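PDB 4HBR: putative periplasmic protein from Bacteroides eggerthii, which is of unknown function but belongs to the PF11396 (DUF2874) family, whose fold probably resembles that of beta-lactamase inhibitor proteins. Local coordinates for residues Ala33-Val36 and Asp41-Val44; Asn71-Ser76 and Val98-Gly103; Lys110-Phe115 and Asn132-Ser137. All blocks are in the same frame, centred on the assembly; numbering follows the deposited sequence.

Contact 1 of 3, residues Ala33-Val36 and Asp41-Val44; sequences ADFV and DTRV
F35 reaches across to T42 and V44 on the adjacent strand. Its chi1 of 53° sets CG between the backbone N and the carbonyl carbon, swinging the ring from CB over toward 41-44. CD1 comes near T42 O, and CE1 near V44 CG2. CE2 lies by CB and CG2 of T42, while the far atom, F35 CZ, is 3.8 Å from T42 CG2 and 4.0 Å from V44 CG2. The methine T42 CB stands over one ring face, 4.3 Å from the F35 centroid and 23° off the normal, a CH-pi contact; V44 CG2 meets the ring edge. The backbones of this hydrogen-bonded pair bond in both directions, F35 N to T42 O at 3.0 Å and T42 N to F35 O at 2.8 Å.

On the opposite face of the sheet from F35, T42 and V44, the side chains of D34 and R43 run side by side. A water accepts from R43 NH1 at 2.9 Å and donates to D34 OD2 at 2.6 Å, whereas R43 NH2 is held by Q56 and by a salt bridge to D58.

This beta hairpin of strands 30-37 and 40-46 lies between strands 23-27 and 52-58. L12 of helix 6-15 touches A33, F35 and V44, and Y16 meets the F35 ring.

Contact 2 of 3, residues Asn71-Ser76 and Val98-Gly103; sequences NAFAAS and VAIQVG
The F73 ring is the one flat group that carries this contact, and it meets V102 and I100 of strand 97-104 through CD1, CE1 and CZ. V102 lies at the edge: CG1 is in the ring plane, 4.0 Å from F73 CE1, and CG2 is close to that plane, 3.8 Å from F73 CZ. I100 approaches obliquely, with its CG2 branch 3.8 Å from F73 CE1 and its CD1 4.1 Å from F73 CD1.

The torsions account for this geometry. With CG anti to the backbone N (chi1 -176°), F73 projects from the helix toward the strand, and V102 comes at it from the opposite direction. The V102 chi1 of 53° turns both methyls to the ring, and they line up along the CE1-CZ edge, CG1 by CE1 and CG2 by CZ. I100 and V102, two positions apart, point to the helix, whereas Q101 between them points away.

All contacts across the interface are apolar, and the three residues that touch are buried. L62 packs on both F73 and I100, V83 of strand 82-90 touches the ring, and V69, earlier on the helix, also reaches I100.

Where the chain leaves the helix, F73 has a second role through its carbonyl. F73 O accepts from S76 OG at 2.7 Å and from S76 N at 3.1 Å, while S76 OG also bonds to F78 N, so the S76 hydroxyl ties the departing chain to the residue that carries the ring.

The result is a two-layer alpha+beta arrangement: helix 67-75 lies against one face of an antiparallel sheet, with an aromatic side chain set against alternate strand residues, consistent with a fold like that of beta-lactamase inhibitor proteins.

Contact 3 of 3, residues Lys110-Phe115 and Asn132-Ser137; sequences KYQILF and NTLGAS
Hydrogen bonding between Q112 and T133 comes first, since both ends of one amide are engaged by one residue. The hydroxyl T133 OG1 donates to Q112 OE1 at 2.8 Å, tilted 32° from the carbonyl plane. In return Q112 NE2 donates to T133 O at 2.9 Å in a nearly straight bond (174°). That acceptor lies in the Q112 amide plane, although the donor stands well above the carbonyl plane of T133. With CG anti to the backbone N (chi1 -178°) and the chain extended beyond it, Q112 carries its amide to the turn, where the two side chains pass in opposite directions.

The remaining contact is van der Waals: L134 CD2 lies 3.6 Å from Q112 OE1 and 3.8 Å from Q112 CD, a methyl over one face of the amide; F139 packs on L134 as well as on L114.

Both T133 and L134 are the inner residues of a type I turn, N132 to G135, with G135 the N-cap of helix 136-139. Q112 OE1 also accepts from Q101 NE2, and T133 O from the T138 hydroxyl. This donor and acceptor pattern fixes the amide orientation, satisfies the polar end of a buried glutamine, and pins the turn to strand 109-115.

Contacts 2 and 3 are neighbours, their centres 12 Å apart, because strands 97-104 and 109-115 pair in the sheet; V102 O and Y111 N, 2.8 Å apart, probably form one of the bonds between them. Contact 1 lies across the chain's centre from both, its centre 23 Å from that of contact 2 and 17 Å from that of contact 3. The nearest atoms of contacts 1 and 3 are about 4 Å apart without touching. Q56 of strand 52-58 bridges them, bonding R43 through OE1 and the carbonyl of L134 through NE2. One antiparallel sheet thus carries all three contacts, with helix 6-15 against the strands of contact 1 and helix 67-75 against the strand of contact 2.

Contact 1 of 3, residues Ala33-Val36 and Asp41-Val44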
ATOM      1  N   ALA A  33       3.831  -4.182  10.649  1.00 47.21           N
ATOM      2  CA  ALA A  33       2.906  -3.646  11.627  1.00 47.72           C
ATOM      3  C   ALA A  33       1.660  -3.211  10.896  1.00 51.64           C
ATOM      4  O   ALA A  33       1.756  -2.492   9.913  1.00 50.14           O
ATOM      5  CB  ALA A  33       3.528  -2.482  12.368  1.00 48.43           C
ATOM      6  N   ASP A  34       0.502  -3.671  11.348  1.00 51.57           N
ATOM      7  CA  ASP A  34      -0.811  -3.371  10.777  1.00 52.25           C
ATOM      8  C   ASP A  34      -1.675  -2.713  11.867  1.00 54.39           C
ATOM      9  O   ASP A  34      -1.849  -3.294  12.938  1.00 54.55           O
ATOM     10  CB  ASP A  34      -1.430  -4.680  10.239  1.00 57.28           C
ATOM     11  CG  ASP A  34      -2.809  -4.537   9.637  1.00 86.89           C
ATOM     12  OD1 ASP A  34      -3.805  -4.616  10.400  1.00 92.97           O
ATOM     13  OD2 ASP A  34      -2.903  -4.420   8.401  1.00 97.62           O
ATOM     14  N   PHE A  35      -2.162  -1.475  11.619  1.00 49.28           N
ATOM     15  CA  PHE A  35      -2.981  -0.673  12.563  1.00 47.65           C
ATOM     16  C   PHE A  35      -3.760   0.411  11.811  1.00 51.14           C
ATOM     17  O   PHE A  35      -3.515   0.635  10.626  1.00 48.92           O
ATOM     18  CB  PHE A  35      -2.094  -0.019  13.658  1.00 48.87           C
ATOM     19  CG  PHE A  35      -0.934   0.788  13.116  1.00 48.21           C
ATOM     20  CD1 PHE A  35       0.239   0.159  12.687  1.00 48.76           C
ATOM     21  CD2 PHE A  35      -1.029   2.170  12.982  1.00 48.56           C
ATOM     22  CE1 PHE A  35       1.283   0.895  12.120  1.00 47.49           C
ATOM     23  CE2 PHE A  35       0.022   2.907  12.411  1.00 48.66           C
ATOM     24  CZ  PHE A  35       1.177   2.262  12.005  1.00 45.72           C
ATOM     25  N   VAL A  36      -4.665   1.109  12.510  1.00 49.51           N
ATOM     26  CA  VAL A  36      -5.470   2.207  11.965  1.00 49.30           C
ATOM     27  C   VAL A  36      -4.859   3.537  12.449  1.00 55.40           C
ATOM     28  O   VAL A  36      -4.592   3.715  13.643  1.00 56.51           O
ATOM     29  CB  VAL A  36      -6.974   2.063  12.352  1.00 54.07           C
ATOM     30  CG1 VAL A  36      -7.802   3.243  11.838  1.00 52.56           C
ATOM     31  CG2 VAL A  36      -7.546   0.742  11.839  1.00 54.00           C
ATOM     32  N   ASP A  41      -6.318   2.381   7.250  1.00 45.33           N
ATOM     33  CA  ASP A  41      -5.534   1.160   7.481  1.00 45.77           C
ATOM     34  C   ASP A  41      -4.112   1.445   7.051  1.00 48.17           C
ATOM     35  O   ASP A  41      -3.895   1.948   5.951  1.00 46.40           O
ATOM     36  CB  ASP A  41      -6.107  -0.063   6.736  1.00 48.16           C
ATOM     37  CG  ASP A  41      -7.448  -0.523   7.267  1.00 68.51           C
ATOM     38  OD1 ASP A  41      -7.675  -0.410   8.493  1.00 71.41           O
ATOM     39  OD2 ASP A  41      -8.269  -1.006   6.461  1.00 80.30           O
ATOM     40  N   THR A  42      -3.164   1.229   7.960  1.00 44.45           N
ATOM     41  CA  THR A  42      -1.751   1.518   7.770  1.00 41.89           C
ATOM     42  C   THR A  42      -0.914   0.282   8.029  1.00 44.14           C
ATOM     43  O   THR A  42      -1.171  -0.453   8.973  1.00 45.81           O
ATOM     44  CB  THR A  42      -1.339   2.683   8.714  1.00 48.14           C
ATOM     45  OG1 THR A  42      -2.228   3.782   8.515  1.00 48.25           O
ATOM     46  CG2 THR A  42       0.112   3.139   8.518  1.00 42.43           C
ATOM     47  N   ARG A  43       0.096   0.066   7.195  1.00 40.42           N
ATOM     48  CA  ARG A  43       1.049  -1.030   7.319  1.00 40.18           C
ATOM     49  C   ARG A  43       2.449  -0.453   7.207  1.00 44.02           C
ATOM     50  O   ARG A  43       2.666   0.457   6.409  1.00 43.90           O
ATOM     51  CB  ARG A  43       0.804  -2.118   6.271  1.00 38.94           C
ATOM     52  CG  ARG A  43      -0.516  -2.854   6.456  1.00 41.18           C
ATOM     53  CD  ARG A  43      -0.840  -3.764   5.272  1.00 40.06           C
ATOM     54  NE  ARG A  43      -0.953  -3.027   4.000  1.00 47.34           N
ATOM     55  CZ  ARG A  43      -1.993  -2.281   3.617  1.00 51.44           C
ATOM     56  NH1 ARG A  43      -3.037  -2.114   4.420  1.00 46.48           N
ATOM     57  NH2 ARG A  43      -1.983  -1.683   2.434  1.00 35.35           N
ATOM     58  N   VAL A  44       3.379  -0.916   8.063  1.00 40.54           N
ATOM     59  CA  VAL A  44       4.776  -0.451   8.083  1.00 39.15           C
ATOM     60  C   VAL A  44       5.678  -1.682   8.100  1.00 43.43           C
ATOM     61  O   VAL A  44       5.504  -2.541   8.960  1.00 43.17           O
ATOM     62  CB  VAL A  44       5.098   0.539   9.265  1.00 41.86           C
ATOM     63  CG1 VAL A  44       6.501   1.143   9.123  1.00 41.56           C
ATOM     64  CG2 VAL A  44       4.072   1.653   9.343  1.00 40.33           C
TER
HETATM   65  O   HOH W   1      -4.453  -3.518   6.464  1.00 54.46           O

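Contact 2 of 3, residues Asn71-Ser76 and Val98-Gly103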
ATOM      1  N   ASN A  71      -6.613  12.130 -12.907  1.00 41.86           N
ATOM      2  CA  ASN A  71      -6.827  12.408 -14.325  1.00 42.45           C
ATOM      3  C   ASN A  71      -6.294  11.273 -15.206  1.00 46.30           C
ATOM      4  O   ASN A  71      -6.954  10.939 -16.189  1.00 48.37           O
ATOM      5  CB  ASN A  71      -6.184  13.735 -14.715  1.00 35.87           C
ATOM      6  CG  ASN A  71      -6.771  14.940 -14.026  1.00 51.92           C
ATOM      7  OD1 ASN A  71      -7.916  14.937 -13.562  1.00 45.16           O
ATOM      8  ND2 ASN A  71      -6.008  16.021 -13.970  1.00 43.09           N
ATOM      9  N   ALA A  72      -5.123  10.679 -14.869  1.00 39.92           N
ATOM     10  CA  ALA A  72      -4.556   9.548 -15.638  1.00 38.95           C
ATOM     11  C   ALA A  72      -5.476   8.341 -15.498  1.00 46.16           C
ATOM     12  O   ALA A  72      -5.795   7.708 -16.510  1.00 48.80           O
ATOM     13  CB  ALA A  72      -3.137   9.210 -15.182  1.00 37.76           C
ATOM     14  N   PHE A  73      -5.969   8.059 -14.270  1.00 41.95           N
ATOM     15  CA  PHE A  73      -6.908   6.955 -14.057  1.00 42.17           C
ATOM     16  C   PHE A  73      -8.222   7.196 -14.845  1.00 49.92           C
ATOM     17  O   PHE A  73      -8.708   6.278 -15.512  1.00 49.82           O
ATOM     18  CB  PHE A  73      -7.214   6.730 -12.559  1.00 41.59           C
ATOM     19  CG  PHE A  73      -8.112   5.533 -12.335  1.00 42.38           C
ATOM     20  CD1 PHE A  73      -7.601   4.240 -12.380  1.00 44.14           C
ATOM     21  CD2 PHE A  73      -9.484   5.693 -12.135  1.00 45.12           C
ATOM     22  CE1 PHE A  73      -8.442   3.130 -12.211  1.00 45.29           C
ATOM     23  CE2 PHE A  73     -10.325   4.582 -11.968  1.00 47.57           C
ATOM     24  CZ  PHE A  73      -9.798   3.309 -12.003  1.00 45.02           C
ATOM     25  N   ALA A  74      -8.774   8.426 -14.778  1.00 47.99           N
ATOM     26  CA  ALA A  74     -10.016   8.805 -15.479  1.00 49.47           C
ATOM     27  C   ALA A  74      -9.896   8.693 -17.003  1.00 52.72           C
ATOM     28  O   ALA A  74     -10.902   8.490 -17.662  1.00 53.32           O
ATOM     29  CB  ALA A  74     -10.410  10.224 -15.112  1.00 50.85           C
ATOM     30  N   ALA A  75      -8.683   8.837 -17.552  1.00 49.46           N
ATOM     31  CA  ALA A  75      -8.418   8.747 -18.989  1.00 50.82           C
ATOM     32  C   ALA A  75      -8.014   7.325 -19.414  1.00 57.10           C
ATOM     33  O   ALA A  75      -7.966   7.051 -20.610  1.00 59.99           O
ATOM     34  CB  ALA A  75      -7.325   9.736 -19.379  1.00 51.13           C
ATOM     35  N   SER A  76      -7.720   6.428 -18.446  1.00 52.17           N
ATOM     36  CA  SER A  76      -7.286   5.053 -18.710  1.00 51.39           C
ATOM     37  C   SER A  76      -8.456   4.144 -19.121  1.00 58.65           C
ATOM     38  O   SER A  76      -9.619   4.547 -19.049  1.00 60.39           O
ATOM     39  CB  SER A  76      -6.581   4.471 -17.485  1.00 50.95           C
ATOM     40  OG  SER A  76      -7.503   4.055 -16.489  1.00 51.65           O
ATOM     41  N   VAL A  98       1.256   5.648  -5.972  1.00 34.89           N
ATOM     42  CA  VAL A  98      -0.176   5.448  -5.779  1.00 33.08           C
ATOM     43  C   VAL A  98      -0.516   4.072  -6.409  1.00 36.01           C
ATOM     44  O   VAL A  98      -0.323   3.915  -7.608  1.00 36.20           O
ATOM     45  CB  VAL A  98      -1.091   6.577  -6.341  1.00 35.45           C
ATOM     46  CG1 VAL A  98      -2.549   6.319  -5.943  1.00 35.37           C
ATOM     47  CG2 VAL A  98      -0.637   7.972  -5.894  1.00 34.59           C
ATOM     48  N   ALA A  99      -0.989   3.097  -5.616  1.00 32.16           N
ATOM     49  CA  ALA A  99      -1.416   1.781  -6.126  1.00 32.54           C
ATOM     50  C   ALA A  99      -2.953   1.743  -6.134  1.00 39.85           C
ATOM     51  O   ALA A  99      -3.576   1.975  -5.087  1.00 40.51           O
ATOM     52  CB  ALA A  99      -0.851   0.653  -5.265  1.00 32.09           C
ATOM     53  N   ILE A 100      -3.554   1.532  -7.314  1.00 35.18           N
ATOM     54  CA  ILE A 100      -5.009   1.468  -7.473  1.00 35.34           C
ATOM     55  C   ILE A 100      -5.389   0.056  -7.898  1.00 40.76           C
ATOM     56  O   ILE A 100      -4.820  -0.473  -8.857  1.00 39.60           O
ATOM     57  CB  ILE A 100      -5.548   2.552  -8.472  1.00 38.42           C
ATOM     58  CG1 ILE A 100      -5.201   3.993  -7.978  1.00 36.78           C
ATOM     59  CG2 ILE A 100      -7.087   2.408  -8.686  1.00 40.98           C
ATOM     60  CD1 ILE A 100      -5.416   5.083  -8.969  1.00 38.59           C
ATOM     61  N   GLN A 101      -6.338  -0.564  -7.169  1.00 37.97           N
ATOM     62  CA  GLN A 101      -6.876  -1.887  -7.480  1.00 37.33           C
ATOM     63  C   GLN A 101      -8.270  -1.671  -8.017  1.00 43.95           C
ATOM     64  O   GLN A 101      -9.107  -1.045  -7.359  1.00 45.24           O
ATOM     65  CB  GLN A 101      -6.854  -2.821  -6.270  1.00 38.66           C
ATOM     66  CG  GLN A 101      -5.444  -3.107  -5.726  1.00 41.85           C
ATOM     67  CD  GLN A 101      -5.458  -4.013  -4.524  1.00 59.89           C
ATOM     68  OE1 GLN A 101      -6.461  -4.190  -3.848  1.00 64.82           O
ATOM     69  NE2 GLN A 101      -4.337  -4.611  -4.231  1.00 69.76           N
ATOM     70  N   VAL A 102      -8.513  -2.121  -9.251  1.00 40.93           N
ATOM     71  CA  VAL A 102      -9.790  -1.856  -9.910  1.00 41.37           C
ATOM     72  C   VAL A 102     -10.286  -3.149 -10.548  1.00 47.25           C
ATOM     73  O   VAL A 102      -9.510  -3.899 -11.131  1.00 47.61           O
ATOM     74  CB  VAL A 102      -9.649  -0.650 -10.919  1.00 43.91           C
ATOM     75  CG1 VAL A 102      -8.493  -0.847 -11.914  1.00 42.74           C
ATOM     76  CG2 VAL A 102     -10.946  -0.322 -11.644  1.00 44.91           C
ATOM     77  N   GLY A 103     -11.560  -3.442 -10.346  1.00 44.86           N
ATOM     78  CA  GLY A 103     -12.171  -4.625 -10.922  1.00 45.43           C
ATOM     79  C   GLY A 103     -12.962  -4.294 -12.160  1.00 51.72           C
ATOM     80  O   GLY A 103     -13.551  -3.218 -12.250  1.00 52.38           O
TER

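Contact 3 of 3, residues Lys110-Phe115 and Asn132-Ser137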
ATOM      1  N   LYS A 110      -9.506  -8.517 -12.374  1.00 49.42           N
ATOM      2  CA  LYS A 110      -9.089  -7.521 -11.397  1.00 46.40           C
ATOM      3  C   LYS A 110      -7.689  -7.040 -11.773  1.00 49.37           C
ATOM      4  O   LYS A 110      -6.829  -7.846 -12.148  1.00 48.90           O
ATOM      5  CB  LYS A 110      -9.155  -8.061  -9.955  1.00 48.26           C
ATOM      6  CG  LYS A 110      -9.089  -6.951  -8.910  1.00 59.19           C
ATOM      7  CD  LYS A 110      -9.541  -7.364  -7.512  1.00 71.57           C
ATOM      8  CE  LYS A 110      -9.092  -6.319  -6.500  1.00 76.78           C
ATOM      9  NZ  LYS A 110      -9.802  -6.422  -5.197  1.00 83.75           N
ATOM     10  N   TYR A 111      -7.471  -5.719 -11.700  1.00 44.74           N
ATOM     11  CA  TYR A 111      -6.195  -5.118 -12.082  1.00 42.67           C
ATOM     12  C   TYR A 111      -5.621  -4.261 -10.979  1.00 44.14           C
ATOM     13  O   TYR A 111      -6.353  -3.736 -10.148  1.00 42.24           O
ATOM     14  CB  TYR A 111      -6.356  -4.273 -13.360  1.00 43.55           C
ATOM     15  CG  TYR A 111      -6.818  -5.083 -14.555  1.00 47.49           C
ATOM     16  CD1 TYR A 111      -8.175  -5.258 -14.820  1.00 50.48           C
ATOM     17  CD2 TYR A 111      -5.898  -5.660 -15.434  1.00 49.02           C
ATOM     18  CE1 TYR A 111      -8.609  -5.993 -15.920  1.00 53.89           C
ATOM     19  CE2 TYR A 111      -6.321  -6.404 -16.539  1.00 51.39           C
ATOM     20  CZ  TYR A 111      -7.681  -6.583 -16.769  1.00 63.37           C
ATOM     21  OH  TYR A 111      -8.125  -7.310 -17.850  1.00 69.06           O
ATOM     22  N   GLN A 112      -4.299  -4.110 -10.992  1.00 40.23           N
ATOM     23  CA  GLN A 112      -3.543  -3.259 -10.084  1.00 38.74           C
ATOM     24  C   GLN A 112      -2.640  -2.358 -10.925  1.00 43.38           C
ATOM     25  O   GLN A 112      -1.852  -2.856 -11.750  1.00 43.64           O
ATOM     26  CB  GLN A 112      -2.732  -4.090  -9.086  1.00 39.60           C
ATOM     27  CG  GLN A 112      -1.956  -3.245  -8.083  1.00 36.11           C
ATOM     28  CD  GLN A 112      -1.392  -4.104  -7.004  1.00 53.23           C
ATOM     29  OE1 GLN A 112      -2.118  -4.523  -6.094  1.00 48.89           O
ATOM     30  NE2 GLN A 112      -0.096  -4.401  -7.090  1.00 39.12           N
ATOM     31  N   ILE A 113      -2.815  -1.044 -10.779  1.00 39.14           N
ATOM     32  CA  ILE A 113      -2.022  -0.074 -11.524  1.00 38.12           C
ATOM     33  C   ILE A 113      -1.227   0.727 -10.524  1.00 40.70           C
ATOM     34  O   ILE A 113      -1.798   1.259  -9.551  1.00 39.69           O
ATOM     35  CB  ILE A 113      -2.867   0.834 -12.474  1.00 42.02           C
ATOM     36  CG1 ILE A 113      -3.902   0.030 -13.297  1.00 44.04           C
ATOM     37  CG2 ILE A 113      -1.972   1.623 -13.421  1.00 40.96           C
ATOM     38  CD1 ILE A 113      -5.249   0.301 -12.873  1.00 53.51           C
ATOM     39  N   LEU A 114       0.101   0.800 -10.756  1.00 35.62           N
ATOM     40  CA  LEU A 114       1.033   1.602  -9.936  1.00 32.55           C
ATOM     41  C   LEU A 114       1.365   2.881 -10.674  1.00 35.80           C
ATOM     42  O   LEU A 114       1.788   2.844 -11.827  1.00 35.81           O
ATOM     43  CB  LEU A 114       2.315   0.824  -9.598  1.00 31.35           C
ATOM     44  CG  LEU A 114       2.174  -0.585  -9.021  1.00 34.74           C
ATOM     45  CD1 LEU A 114       3.561  -1.142  -8.691  1.00 35.14           C
ATOM     46  CD2 LEU A 114       1.296  -0.593  -7.741  1.00 30.75           C
ATOM     47  N   PHE A 115       1.164   4.008 -10.012  1.00 33.48           N
ATOM     48  CA  PHE A 115       1.396   5.327 -10.586  1.00 33.64           C
ATOM     49  C   PHE A 115       2.415   6.130  -9.820  1.00 39.35           C
ATOM     50  O   PHE A 115       2.448   6.080  -8.583  1.00 38.94           O
ATOM     51  CB  PHE A 115       0.076   6.137 -10.565  1.00 34.57           C
ATOM     52  CG  PHE A 115      -1.042   5.721 -11.502  1.00 36.23           C
ATOM     53  CD1 PHE A 115      -1.072   6.168 -12.821  1.00 38.14           C
ATOM     54  CD2 PHE A 115      -2.104   4.946 -11.044  1.00 37.64           C
ATOM     55  CE1 PHE A 115      -2.144   5.850 -13.664  1.00 40.26           C
ATOM     56  CE2 PHE A 115      -3.182   4.626 -11.893  1.00 40.37           C
ATOM     57  CZ  PHE A 115      -3.194   5.085 -13.195  1.00 39.56           C
ATOM     58  N   ASN A 132      -1.669 -11.122  -1.846  1.00 60.37           N
ATOM     59  CA  ASN A 132      -0.609 -10.233  -1.333  1.00 59.85           C
ATOM     60  C   ASN A 132       0.068  -9.450  -2.471  1.00 61.12           C
ATOM     61  O   ASN A 132       1.292  -9.515  -2.644  1.00 62.63           O
ATOM     62  CB  ASN A 132       0.434 -11.038  -0.513  1.00 65.08           C
ATOM     63  CG  ASN A 132       1.328 -10.174   0.358  1.00 89.37           C
ATOM     64  OD1 ASN A 132       0.942  -9.090   0.838  1.00 86.39           O
ATOM     65  ND2 ASN A 132       2.547 -10.639   0.582  1.00 81.53           N
ATOM     66  N   THR A 133      -0.745  -8.727  -3.258  1.00 53.86           N
ATOM     67  CA  THR A 133      -0.286  -8.015  -4.448  1.00 51.71           C
ATOM     68  C   THR A 133       0.392  -6.658  -4.092  1.00 50.27           C
ATOM     69  O   THR A 133       1.007  -6.039  -4.961  1.00 49.37           O
ATOM     70  CB  THR A 133      -1.449  -7.886  -5.466  1.00 61.02           C
ATOM     71  OG1 THR A 133      -2.453  -7.032  -4.939  1.00 61.79           O
ATOM     72  CG2 THR A 133      -2.081  -9.227  -5.824  1.00 59.40           C
ATOM     73  N   LEU A 134       0.351  -6.255  -2.824  1.00 44.84           N
ATOM     74  CA  LEU A 134       0.974  -5.016  -2.368  1.00 43.38           C
ATOM     75  C   LEU A 134       2.116  -5.254  -1.363  1.00 47.38           C
ATOM     76  O   LEU A 134       2.550  -4.303  -0.717  1.00 48.16           O
ATOM     77  CB  LEU A 134      -0.087  -4.096  -1.729  1.00 42.98           C
ATOM     78  CG  LEU A 134      -1.057  -3.414  -2.692  1.00 47.59           C
ATOM     79  CD1 LEU A 134      -2.128  -2.634  -1.930  1.00 47.94           C
ATOM     80  CD2 LEU A 134      -0.320  -2.556  -3.729  1.00 46.48           C
ATOM     81  N   GLY A 135       2.586  -6.497  -1.242  1.00 42.93           N
ATOM     82  CA  GLY A 135       3.629  -6.869  -0.292  1.00 42.53           C
ATOM     83  C   GLY A 135       5.032  -6.556  -0.743  1.00 45.58           C
ATOM     84  O   GLY A 135       5.233  -5.934  -1.793  1.00 42.81           O
ATOM     85  N   ALA A 136       6.019  -7.022   0.050  1.00 45.27           N
ATOM     86  CA  ALA A 136       7.455  -6.850  -0.194  1.00 44.94           C
ATOM     87  C   ALA A 136       7.866  -7.305  -1.609  1.00 48.48           C
ATOM     88  O   ALA A 136       8.684  -6.634  -2.222  1.00 48.72           O
ATOM     89  CB  ALA A 136       8.254  -7.620   0.857  1.00 46.84           C
ATOM     90  N   SER A 137       7.279  -8.388  -2.138  1.00 44.54           N
ATOM     91  CA  SER A 137       7.655  -8.892  -3.470  1.00 45.27           C
ATOM     92  C   SER A 137       7.295  -7.897  -4.622  1.00 49.87           C
ATOM     93  O   SER A 137       7.947  -7.928  -5.649  1.00 51.70           O
ATOM     94  CB  SER A 137       7.048 -10.260  -3.732  1.00 47.51           C
ATOM     95  OG  SER A 137       5.649 -10.155  -3.921  1.00 62.50           O
TER